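Local coordinates for protein dihydroneopterin triphosphate diphosphatase (PDB 2O1C) that probably hydrolyses dihydroneopterin triphosphate to dihydroneopterin monophosphate and pyrophosphate, a step in folate biosynthesis, and also acts on nucleoside triphosphates with a preference for dATP, at residues Tyr6-Ser11 and Ser42-Glu47; Leu13-Ala18 and Gln140-Phe145; Leu25-Arg30 and Thr116-Tyr121. One frame throughout, in Å; residues are numbered along the deposited sequence.

Interaction 1. Residues Tyr6-Ser11 and Ser42-Glu47. With PPV (pyrophosphate), chain G; SO4 (sulfate ion), chain E.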
loop_
_atom_site.group_PDB
_atom_site.type_symbol
_atom_site.label_atom_id
_atom_site.label_comp_id
_atom_site.label_asym_id
_atom_site.label_seq_id
_atom_site.Cartn_x
_atom_site.Cartn_y
_atom_site.Cartn_z
ATOM N N TYR A 6 9.142 15.164 6.962
ATOM C CA TYR A 6 8.427 15.058 5.702
ATOM C C TYR A 6 8.427 13.619 5.202
ATOM O O TYR A 6 9.397 12.874 5.409
ATOM C CB TYR A 6 9.053 15.971 4.646
ATOM C CG TYR A 6 8.900 17.457 4.911
ATOM C CD1 TYR A 6 7.638 18.034 5.077
ATOM C CD2 TYR A 6 10.017 18.294 4.981
ATOM C CE1 TYR A 6 7.493 19.398 5.309
ATOM C CE2 TYR A 6 9.878 19.662 5.221
ATOM C CZ TYR A 6 8.612 20.203 5.379
ATOM O OH TYR A 6 8.464 21.554 5.606
ATOM N N LYS A 7 7.325 13.241 4.567
ATOM C CA LYS A 7 7.264 12.003 3.805
ATOM C C LYS A 7 8.192 12.149 2.612
ATOM O O LYS A 7 8.383 13.242 2.080
ATOM C CB LYS A 7 5.844 11.730 3.316
ATOM C CG LYS A 7 4.830 11.463 4.410
ATOM C CD LYS A 7 3.458 11.137 3.821
ATOM C CE LYS A 7 2.453 10.885 4.943
ATOM N NZ LYS A 7 1.149 10.416 4.415
ATOM N N ARG A 8 8.775 11.037 2.194
ATOM C CA ARG A 8 9.658 11.035 1.038
ATOM C C ARG A 8 8.826 10.711 -0.201
ATOM O O ARG A 8 7.962 9.824 -0.154
ATOM C CB ARG A 8 10.804 10.041 1.244
ATOM C CG ARG A 8 11.485 10.221 2.601
ATOM C CD ARG A 8 12.996 10.079 2.540
ATOM N NE ARG A 8 13.670 11.374 2.661
ATOM C CZ ARG A 8 14.486 11.895 1.750
ATOM N NH1 ARG A 8 14.753 11.237 0.633
ATOM N NH2 ARG A 8 15.046 13.078 1.960
ATOM N N PRO A 9 9.055 11.448 -1.307
ATOM C CA PRO A 9 8.334 11.227 -2.563
ATOM C C PRO A 9 8.852 10.030 -3.393
ATOM O O PRO A 9 8.749 10.024 -4.621
ATOM C CB PRO A 9 8.533 12.544 -3.309
ATOM C CG PRO A 9 9.881 13.001 -2.865
ATOM C CD PRO A 9 10.020 12.563 -1.426
ATOM N N VAL A 10 9.419 9.053 -2.700
ATOM C CA VAL A 10 9.778 7.759 -3.256
ATOM C C VAL A 10 9.099 6.760 -2.323
ATOM O O VAL A 10 9.358 6.765 -1.123
ATOM C CB VAL A 10 11.305 7.557 -3.245
ATOM C CG1 VAL A 10 11.660 6.125 -3.633
ATOM C CG2 VAL A 10 11.997 8.553 -4.175
ATOM N N SER A 11 8.225 5.920 -2.870
ATOM C CA SER A 11 7.319 5.118 -2.039
ATOM C C SER A 11 7.173 3.699 -2.562
ATOM O O SER A 11 7.661 3.392 -3.652
ATOM C CB SER A 11 5.948 5.806 -1.998
ATOM O OG SER A 11 5.337 5.770 -3.277
ATOM N N SER A 42 6.625 5.512 2.494
ATOM C CA SER A 42 7.907 6.048 1.999
ATOM C C SER A 42 9.047 5.051 2.111
ATOM O O SER A 42 9.120 4.297 3.086
ATOM C CB SER A 42 8.292 7.297 2.797
ATOM O OG SER A 42 7.445 8.385 2.475
ATOM N N VAL A 43 9.937 5.065 1.114
ATOM C CA VAL A 43 11.232 4.390 1.217
ATOM C C VAL A 43 12.161 5.362 1.939
ATOM O O VAL A 43 12.515 6.421 1.396
ATOM C CB VAL A 43 11.814 4.016 -0.161
ATOM C CG1 VAL A 43 13.163 3.301 -0.007
ATOM C CG2 VAL A 43 10.845 3.161 -0.959
ATOM N N GLU A 44 12.538 5.019 3.166
ATOM C CA GLU A 44 13.321 5.921 3.995
ATOM C C GLU A 44 14.808 5.821 3.648
ATOM O O GLU A 44 15.269 4.812 3.108
ATOM C CB GLU A 44 13.093 5.647 5.490
ATOM C CG GLU A 44 11.633 5.811 5.965
ATOM C CD GLU A 44 11.187 7.269 6.076
ATOM O OE1 GLU A 44 12.044 8.158 6.296
ATOM O OE2 GLU A 44 9.967 7.535 5.959
ATOM N N GLU A 45 15.550 6.881 3.954
ATOM C CA GLU A 45 16.999 6.865 3.806
ATOM C C GLU A 45 17.575 5.621 4.467
ATOM O O GLU A 45 17.233 5.302 5.602
ATOM C CB GLU A 45 17.607 8.113 4.453
ATOM C CG GLU A 45 19.078 8.317 4.153
ATOM C CD GLU A 45 19.318 9.108 2.884
ATOM O OE1 GLU A 45 18.317 9.502 2.240
ATOM O OE2 GLU A 45 20.500 9.342 2.537
ATOM N N GLY A 46 18.429 4.905 3.744
ATOM C CA GLY A 46 19.122 3.756 4.303
ATOM C C GLY A 46 18.417 2.432 4.095
ATOM O O GLY A 46 18.959 1.390 4.439
ATOM N N GLU A 47 17.203 2.457 3.553
ATOM C CA GLU A 47 16.532 1.202 3.198
ATOM C C GLU A 47 16.268 1.107 1.702
ATOM O O GLU A 47 16.272 2.111 0.992
ATOM C CB GLU A 47 15.249 0.967 4.018
ATOM C CG GLU A 47 14.052 1.780 3.588
ATOM C CD GLU A 47 12.868 1.687 4.556
ATOM O OE1 GLU A 47 12.878 0.872 5.506
ATOM O OE2 GLU A 47 11.925 2.451 4.364
HETATM O O11 PPV G . 4.587 8.478 5.479
HETATM P P1 PPV G . 4.591 7.548 4.291
HETATM O O21 PPV G . 4.961 8.188 2.973
HETATM O O31 PPV G . 5.362 6.295 4.630
HETATM O OPP PPV G . 3.026 7.088 4.147
HETATM P P2 PPV G . 2.002 7.152 2.876
HETATM O O12 PPV G . 2.814 7.103 1.607
HETATM O O22 PPV G . 1.185 8.401 3.013
HETATM O O32 PPV G . 1.147 5.933 3.093
HETATM S S SO4 E . 0.766 10.762 8.956
HETATM O O1 SO4 E . -0.416 10.537 9.784
HETATM O O2 SO4 E . 0.390 10.653 7.550
HETATM O O3 SO4 E . 1.286 12.101 9.216
HETATM O O4 SO4 E . 1.789 9.772 9.282
HETATM O O HOH W 1 9.330 9.815 5.309
#
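Two hydrogen bonds tie Tyr6-Ser11 to Ser42-Glu47. The amide of Val43 gives a nearly straight bond (169°) to Val10 O, 2.9 Å from Val43 N; nearer the pyrophosphate, Arg8 N reaches Ser42 OG at 3.0 Å over a more bent path. That hydroxyl in turn donates to pyrophosphate O21, while Ser42 N donates to O31, 2.6 Å away, so one residue grips two oxygens of the same phosphate. Ser42-Glu47 belongs to the early part of the Nudix box, the loop-helix-loop signature of these hydrolases, and Ser42 leaves the sheet beside Ser11 in an antiparallel, non-hydrogen-bonded pair. Lys7, a substrate-binding residue by similarity, runs its extended chain alongside the pyrophosphate, and its NZ is modelled on O22 of the second phosphate at a doubtfully short distance. Apolar contact is slight: Val10 CG1 crosses Val43 obliquely and meets its CB at 4.1 Å. Arg8 NH1 lies 4.3 Å from Glu45 OE1, with the oxygen well out of the guanidinium plane, so the attraction is electrostatic alone. A water donates to both Tyr6 O and Glu44 OE2. The type II turn Glu44-Glu47 is closed by Glu47 N on Glu44 O, and Glu47 OE2 also accepts from Glu44 N.

Interaction 2. Residues Leu13-Ala18 and Gln140-Phe145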
loop_
_atom_site.group_PDB
_atom_site.type_symbol
_atom_site.label_atom_id
_atom_site.label_comp_id
_atom_site.label_asym_id
_atom_site.label_seq_id
_atom_site.Cartn_x
_atom_site.Cartn_y
_atom_site.Cartn_z
ATOM N N LEU A 13 4.082 0.337 -2.753
ATOM C CA LEU A 13 2.707 -0.107 -2.676
ATOM C C LEU A 13 2.759 -1.629 -2.555
ATOM O O LEU A 13 3.436 -2.303 -3.340
ATOM C CB LEU A 13 1.947 0.288 -3.950
ATOM C CG LEU A 13 0.563 -0.352 -4.163
ATOM C CD1 LEU A 13 -0.453 0.320 -3.279
ATOM C CD2 LEU A 13 0.155 -0.291 -5.634
ATOM N N VAL A 14 2.077 -2.166 -1.555
ATOM C CA VAL A 14 1.971 -3.626 -1.457
ATOM C C VAL A 14 0.500 -4.013 -1.538
ATOM O O VAL A 14 -0.268 -3.762 -0.601
ATOM C CB VAL A 14 2.598 -4.174 -0.167
ATOM C CG1 VAL A 14 2.588 -5.717 -0.198
ATOM C CG2 VAL A 14 4.026 -3.636 0.027
ATOM N N VAL A 15 0.127 -4.639 -2.656
ATOM C CA VAL A 15 -1.221 -5.157 -2.832
ATOM C C VAL A 15 -1.319 -6.501 -2.123
ATOM O O VAL A 15 -0.808 -7.513 -2.597
ATOM C CB VAL A 15 -1.622 -5.300 -4.319
ATOM C CG1 VAL A 15 -3.022 -5.905 -4.436
ATOM C CG2 VAL A 15 -1.577 -3.950 -5.018
ATOM N N ILE A 16 -1.981 -6.478 -0.974
ATOM C CA ILE A 16 -2.248 -7.686 -0.196
ATOM C C ILE A 16 -3.572 -8.289 -0.621
ATOM O O ILE A 16 -4.606 -7.602 -0.651
ATOM C CB ILE A 16 -2.266 -7.383 1.321
ATOM C CG1 ILE A 16 -0.916 -6.795 1.750
ATOM C CG2 ILE A 16 -2.635 -8.652 2.139
ATOM C CD1 ILE A 16 -0.894 -6.223 3.168
ATOM N N TYR A 17 -3.531 -9.573 -0.959
ATOM C CA TYR A 17 -4.758 -10.311 -1.257
ATOM C C TYR A 17 -4.720 -11.741 -0.704
ATOM O O TYR A 17 -3.678 -12.210 -0.235
ATOM C CB TYR A 17 -5.032 -10.285 -2.764
ATOM C CG TYR A 17 -4.052 -11.080 -3.595
ATOM C CD1 TYR A 17 -2.842 -10.525 -4.005
ATOM C CD2 TYR A 17 -4.339 -12.393 -3.974
ATOM C CE1 TYR A 17 -1.939 -11.255 -4.778
ATOM C CE2 TYR A 17 -3.451 -13.125 -4.738
ATOM C CZ TYR A 17 -2.253 -12.557 -5.136
ATOM O OH TYR A 17 -1.376 -13.307 -5.894
ATOM N N ALA A 18 -5.873 -12.411 -0.736
ATOM C CA ALA A 18 -5.978 -13.801 -0.325
ATOM C C ALA A 18 -5.964 -14.721 -1.547
ATOM O O ALA A 18 -6.789 -14.578 -2.461
ATOM C CB ALA A 18 -7.233 -14.009 0.491
ATOM N N GLN A 140 -4.727 0.157 -10.763
ATOM C CA GLN A 140 -4.046 -0.518 -11.870
ATOM C C GLN A 140 -3.285 -1.748 -11.387
ATOM O O GLN A 140 -3.248 -2.760 -12.089
ATOM C CB GLN A 140 -3.118 0.449 -12.618
ATOM C CG GLN A 140 -2.345 -0.179 -13.782
ATOM C CD GLN A 140 -1.810 0.864 -14.756
ATOM O OE1 GLN A 140 -1.507 1.992 -14.373
ATOM N NE2 GLN A 140 -1.716 0.494 -16.024
ATOM N N ALA A 141 -2.704 -1.657 -10.187
ATOM C CA ALA A 141 -1.924 -2.765 -9.616
ATOM C C ALA A 141 -2.830 -3.936 -9.259
ATOM O O ALA A 141 -2.469 -5.088 -9.505
ATOM C CB ALA A 141 -1.133 -2.313 -8.416
ATOM N N ILE A 142 -4.000 -3.633 -8.695
ATOM C CA ILE A 142 -5.038 -4.656 -8.440
ATOM C C ILE A 142 -5.479 -5.345 -9.739
ATOM O O ILE A 142 -5.553 -6.577 -9.817
ATOM C CB ILE A 142 -6.253 -4.067 -7.647
ATOM C CG1 ILE A 142 -5.803 -3.594 -6.251
ATOM C CG2 ILE A 142 -7.390 -5.100 -7.531
ATOM C CD1 ILE A 142 -6.795 -2.705 -5.555
ATOM N N GLU A 143 -5.751 -4.553 -10.766
ATOM C CA GLU A 143 -6.184 -5.092 -12.058
ATOM C C GLU A 143 -5.143 -5.975 -12.731
ATOM O O GLU A 143 -5.476 -7.032 -13.250
ATOM C CB GLU A 143 -6.585 -3.955 -12.989
ATOM C CG GLU A 143 -7.793 -3.192 -12.489
ATOM C CD GLU A 143 -8.118 -1.988 -13.331
ATOM O OE1 GLU A 143 -7.211 -1.436 -13.988
ATOM O OE2 GLU A 143 -9.291 -1.580 -13.313
ATOM N N GLN A 144 -3.883 -5.548 -12.706
ATOM C CA GLN A 144 -2.821 -6.279 -13.406
ATOM C C GLN A 144 -2.267 -7.470 -12.625
ATOM O O GLN A 144 -1.851 -8.467 -13.227
ATOM C CB GLN A 144 -1.670 -5.331 -13.776
ATOM C CG GLN A 144 -2.060 -4.172 -14.681
ATOM C CD GLN A 144 -0.875 -3.298 -15.050
ATOM O OE1 GLN A 144 0.206 -3.412 -14.465
ATOM N NE2 GLN A 144 -1.073 -2.416 -16.026
ATOM N N PHE A 145 -2.256 -7.383 -11.295
ATOM C CA PHE A 145 -1.596 -8.417 -10.487
ATOM C C PHE A 145 -2.479 -9.251 -9.555
ATOM O O PHE A 145 -1.997 -10.175 -8.892
ATOM C CB PHE A 145 -0.414 -7.826 -9.723
ATOM C CG PHE A 145 0.686 -7.331 -10.613
ATOM C CD1 PHE A 145 1.649 -8.205 -11.105
ATOM C CD2 PHE A 145 0.750 -5.992 -10.980
ATOM C CE1 PHE A 145 2.668 -7.750 -11.943
ATOM C CE2 PHE A 145 1.767 -5.523 -11.811
ATOM C CZ PHE A 145 2.724 -6.406 -12.295
#
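Leu13, Val15 and Tyr17 point from their strand toward helix 136-147 and meet Ala141, Ile142 and the backbone of Phe145. This is the helix-on-sheet layer of the Nudix fold, in which the mixed sheet is sandwiched between helices: Val14 and Ile16, on the other face of strand 10-18, pack against helix 49-61. Strand 13-18 and helix 140-145 run at 53° to each other, their axes 9.3 Å apart at closest, and the residues in touch climb together, from Leu13 with Ala141 to Tyr17 with Phe145. Ala141 CB is met by one methyl from each of two strand residues, Leu13 CD2 at 3.7 Å and Val15 CG2 at 3.8 Å. Val15 straddles two helix residues with its branches: a chi1 of 178°, with CG1 anti to the backbone N, sends that methyl to Ile142 and leaves CG2 for Ala141. There the valine and isoleucine side chains cross at about a right angle, so Val15 CG1 rests against Ile142 CG1, the middle of the isoleucine chain, at 4.0 Å. No hydrogen bond joins the segments; the contact is largely apolar and buried. Leu13 also packs on Ser38 and Thr40 of the adjacent strand, and the Phe145 ring leads away from strand 13-18 to Cys75 and Arg77 of strand 72-82. What Phe145 leaves facing Tyr17 is its carbonyl, and the tyrosine ring approaches it obliquely, with CE1 4.3 Å from Phe145 O.

Interaction 3. Residues Leu25-Arg30 and Thr116-Tyr121. With PPV (pyrophosphate), chain G; SO4 (sulfate ion), chain E.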
loop_
_atom_site.group_PDB
_atom_site.type_symbol
_atom_site.label_atom_id
_atom_site.label_comp_id
_atom_site.label_asym_id
_atom_site.label_seq_id
_atom_site.Cartn_x
_atom_site.Cartn_y
_atom_site.Cartn_z
ATOM N N LEU A 25 -7.287 -6.846 0.348
ATOM C CA LEU A 25 -7.320 -6.179 1.638
ATOM C C LEU A 25 -7.311 -4.660 1.442
ATOM O O LEU A 25 -6.314 -4.108 1.024
ATOM C CB LEU A 25 -6.091 -6.586 2.464
ATOM C CG LEU A 25 -6.153 -6.668 4.004
ATOM C CD1 LEU A 25 -4.813 -6.288 4.632
ATOM C CD2 LEU A 25 -7.301 -5.925 4.678
ATOM N N MET A 26 -8.425 -4.004 1.750
ATOM C CA MET A 26 -8.519 -2.551 1.597
ATOM C C MET A 26 -8.599 -1.864 2.961
ATOM O O MET A 26 -9.289 -2.331 3.871
ATOM C CB MET A 26 -9.683 -2.176 0.675
ATOM C CG MET A 26 -9.512 -2.744 -0.757
ATOM S SD MET A 26 -7.984 -2.199 -1.561
ATOM C CE MET A 26 -8.468 -0.528 -2.012
ATOM N N LEU A 27 -7.846 -0.774 3.097
ATOM C CA LEU A 27 -7.628 -0.123 4.379
ATOM C C LEU A 27 -8.010 1.350 4.281
ATOM O O LEU A 27 -7.580 2.054 3.351
ATOM C CB LEU A 27 -6.149 -0.244 4.780
ATOM C CG LEU A 27 -5.555 -1.651 4.900
ATOM C CD1 LEU A 27 -4.055 -1.632 4.678
ATOM C CD2 LEU A 27 -5.890 -2.255 6.256
ATOM N N GLN A 28 -8.773 1.806 5.269
ATOM C CA GLN A 28 -9.303 3.162 5.318
ATOM C C GLN A 28 -8.309 4.130 5.969
ATOM O O GLN A 28 -7.964 4.008 7.145
ATOM C CB GLN A 28 -10.661 3.191 6.038
ATOM C CG GLN A 28 -11.377 4.554 5.977
ATOM C CD GLN A 28 -12.636 4.637 6.842
ATOM O OE1 GLN A 28 -12.812 3.891 7.802
ATOM N NE2 GLN A 28 -13.502 5.574 6.508
ATOM N N ARG A 29 -7.847 5.100 5.188
ATOM C CA ARG A 29 -6.868 6.076 5.689
ATOM C C ARG A 29 -7.428 6.985 6.780
ATOM O O ARG A 29 -8.622 7.249 6.825
ATOM C CB ARG A 29 -6.277 6.910 4.539
ATOM C CG ARG A 29 -5.402 6.109 3.594
ATOM C CD ARG A 29 -4.753 6.967 2.514
ATOM N NE ARG A 29 -3.795 7.946 3.042
ATOM C CZ ARG A 29 -2.471 7.766 3.097
ATOM N NH1 ARG A 29 -1.910 6.633 2.682
ATOM N NH2 ARG A 29 -1.689 8.730 3.574
ATOM N N ARG A 30 -6.541 7.451 7.654
ATOM C CA ARG A 30 -6.931 8.302 8.776
ATOM C C ARG A 30 -6.805 9.794 8.444
ATOM O O ARG A 30 -7.387 10.608 9.143
ATOM C CB ARG A 30 -6.125 7.957 10.025
ATOM C CG ARG A 30 -4.682 8.432 9.989
ATOM C CD ARG A 30 -3.969 8.162 11.303
ATOM N NE ARG A 30 -2.523 8.249 11.124
ATOM C CZ ARG A 30 -1.631 7.567 11.837
ATOM N NH1 ARG A 30 -2.024 6.740 12.799
ATOM N NH2 ARG A 30 -0.336 7.713 11.579
ATOM N N THR A 116 -3.012 -0.565 12.513
ATOM C CA THR A 116 -2.446 0.338 13.509
ATOM C C THR A 116 -2.586 1.801 13.116
ATOM O O THR A 116 -2.677 2.676 13.975
ATOM C CB THR A 116 -0.951 0.025 13.755
ATOM O OG1 THR A 116 -0.214 0.219 12.541
ATOM C CG2 THR A 116 -0.776 -1.416 14.226
ATOM N N GLU A 117 -2.612 2.060 11.815
ATOM C CA GLU A 117 -2.538 3.422 11.303
ATOM C C GLU A 117 -3.792 3.816 10.530
ATOM O O GLU A 117 -4.046 5.003 10.316
ATOM C CB GLU A 117 -1.283 3.589 10.432
ATOM C CG GLU A 117 0.032 3.242 11.157
ATOM C CD GLU A 117 1.275 3.373 10.282
ATOM O OE1 GLU A 117 1.180 3.848 9.132
ATOM O OE2 GLU A 117 2.370 3.011 10.755
ATOM N N HIS A 118 -4.575 2.824 10.112
ATOM C CA HIS A 118 -5.804 3.070 9.374
ATOM C C HIS A 118 -7.014 3.057 10.310
ATOM O O HIS A 118 -6.889 2.763 11.505
ATOM C CB HIS A 118 -5.953 2.038 8.236
ATOM C CG HIS A 118 -4.970 2.228 7.121
ATOM N ND1 HIS A 118 -3.678 1.746 7.172
ATOM C CD2 HIS A 118 -5.079 2.886 5.943
ATOM C CE1 HIS A 118 -3.045 2.069 6.057
ATOM N NE2 HIS A 118 -3.876 2.756 5.291
ATOM N N LEU A 119 -8.183 3.375 9.767
ATOM C CA LEU A 119 -9.399 3.455 10.565
ATOM C C LEU A 119 -10.200 2.152 10.583
ATOM O O LEU A 119 -11.000 1.892 11.501
ATOM C CB LEU A 119 -10.261 4.589 10.039
ATOM C CG LEU A 119 -9.665 6.001 10.119
ATOM C CD1 LEU A 119 -10.648 6.977 9.507
ATOM C CD2 LEU A 119 -9.328 6.423 11.560
ATOM N N ALA A 120 -9.976 1.336 9.561
ATOM C CA ALA A 120 -10.822 0.185 9.278
ATOM C C ALA A 120 -10.220 -0.617 8.143
ATOM O O ALA A 120 -9.343 -0.135 7.428
ATOM C CB ALA A 120 -12.215 0.641 8.885
ATOM N N TYR A 121 -10.706 -1.847 7.975
ATOM C CA TYR A 121 -10.348 -2.665 6.828
ATOM C C TYR A 121 -11.544 -3.458 6.300
ATOM O O TYR A 121 -12.509 -3.738 7.027
ATOM C CB TYR A 121 -9.177 -3.611 7.156
ATOM C CG TYR A 121 -9.594 -4.819 7.953
ATOM C CD1 TYR A 121 -9.747 -4.745 9.339
ATOM C CD2 TYR A 121 -9.854 -6.038 7.324
ATOM C CE1 TYR A 121 -10.155 -5.857 10.078
ATOM C CE2 TYR A 121 -10.259 -7.149 8.052
ATOM C CZ TYR A 121 -10.400 -7.051 9.425
ATOM O OH TYR A 121 -10.798 -8.148 10.152
HETATM O O11 PPV G . 4.587 8.478 5.479
HETATM P P1 PPV G . 4.591 7.548 4.291
HETATM O O21 PPV G . 4.961 8.188 2.973
HETATM O O31 PPV G . 5.362 6.295 4.630
HETATM O OPP PPV G . 3.026 7.088 4.147
HETATM P P2 PPV G . 2.002 7.152 2.876
HETATM O O12 PPV G . 2.814 7.103 1.607
HETATM O O22 PPV G . 1.185 8.401 3.013
HETATM O O32 PPV G . 1.147 5.933 3.093
HETATM S S SO4 E . 0.766 10.762 8.956
HETATM O O1 SO4 E . -0.416 10.537 9.784
HETATM O O2 SO4 E . 0.390 10.653 7.550
HETATM O O3 SO4 E . 1.286 12.101 9.216
HETATM O O4 SO4 E . 1.789 9.772 9.282
#
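Leu27 CB sits over one face of the His118 imidazole, a CH-pi contact 3.6 Å from the ring centroid, while Gln28 O and Arg29 N lie at the ring's edge. Gln28, next along the strand, makes both backbone bonds: its N to Ala120 O at 3.0 Å, and Leu119 N to its O at 2.7 Å. Leu27 CD2 touches Tyr121 CB, and farther out Arg30 lays its guanidinium face over Glu117 CB. Arg29, a substrate-binding residue by similarity, heads away from the loop at its first bond and brings the edge of its guanidinium to the pyrophosphate, with NH2 2.9 Å from O22 and NH1 on O32. Gln37 OE1 accepts from both His118 NE2 and Arg29 NH1, linking imidazole to guanidinium, and Asp31 forms a salt bridge with Arg29. An alanine in place of His118 is likely to leave Leu27 CB without the ring face it packs on and Gln37 OE1 without one of its two donors. Glu117, a magnesium ligand by similarity, lies beside Glu60 of helix 49-61. The Thr116-Tyr121 loop thus passes from that helix to the sheet, where Leu27-Tyr121, an antiparallel non-hydrogen-bonded pair, joins strand 23-28 to edge strand 121-125.

Overall arrangement
All three contacts lie within one Nudix domain and reach its mixed sheet. Interactions 1 and 2 share strand 10-18; their centres are about 21 Å apart, on opposite sides of the chain's centre. The centre of interaction 3, on strand 23-28, is about 20 Å from that of interaction 1 and about 16 Å from that of interaction 2. Along the chain it is nested inside the loop closed by interaction 2, whereas interaction 1 alternates with both. Interactions 1 and 3 converge on the pyrophosphate through Lys7 and Arg29. Interactions 2 and 3 meet through Ile142 and Met26 and, probably, a hydrogen bond between Ile16 O and Leu25 N. Helix 136-147 lies on one sheet face; the phosphate-binding residues lie at or just beyond strand ends.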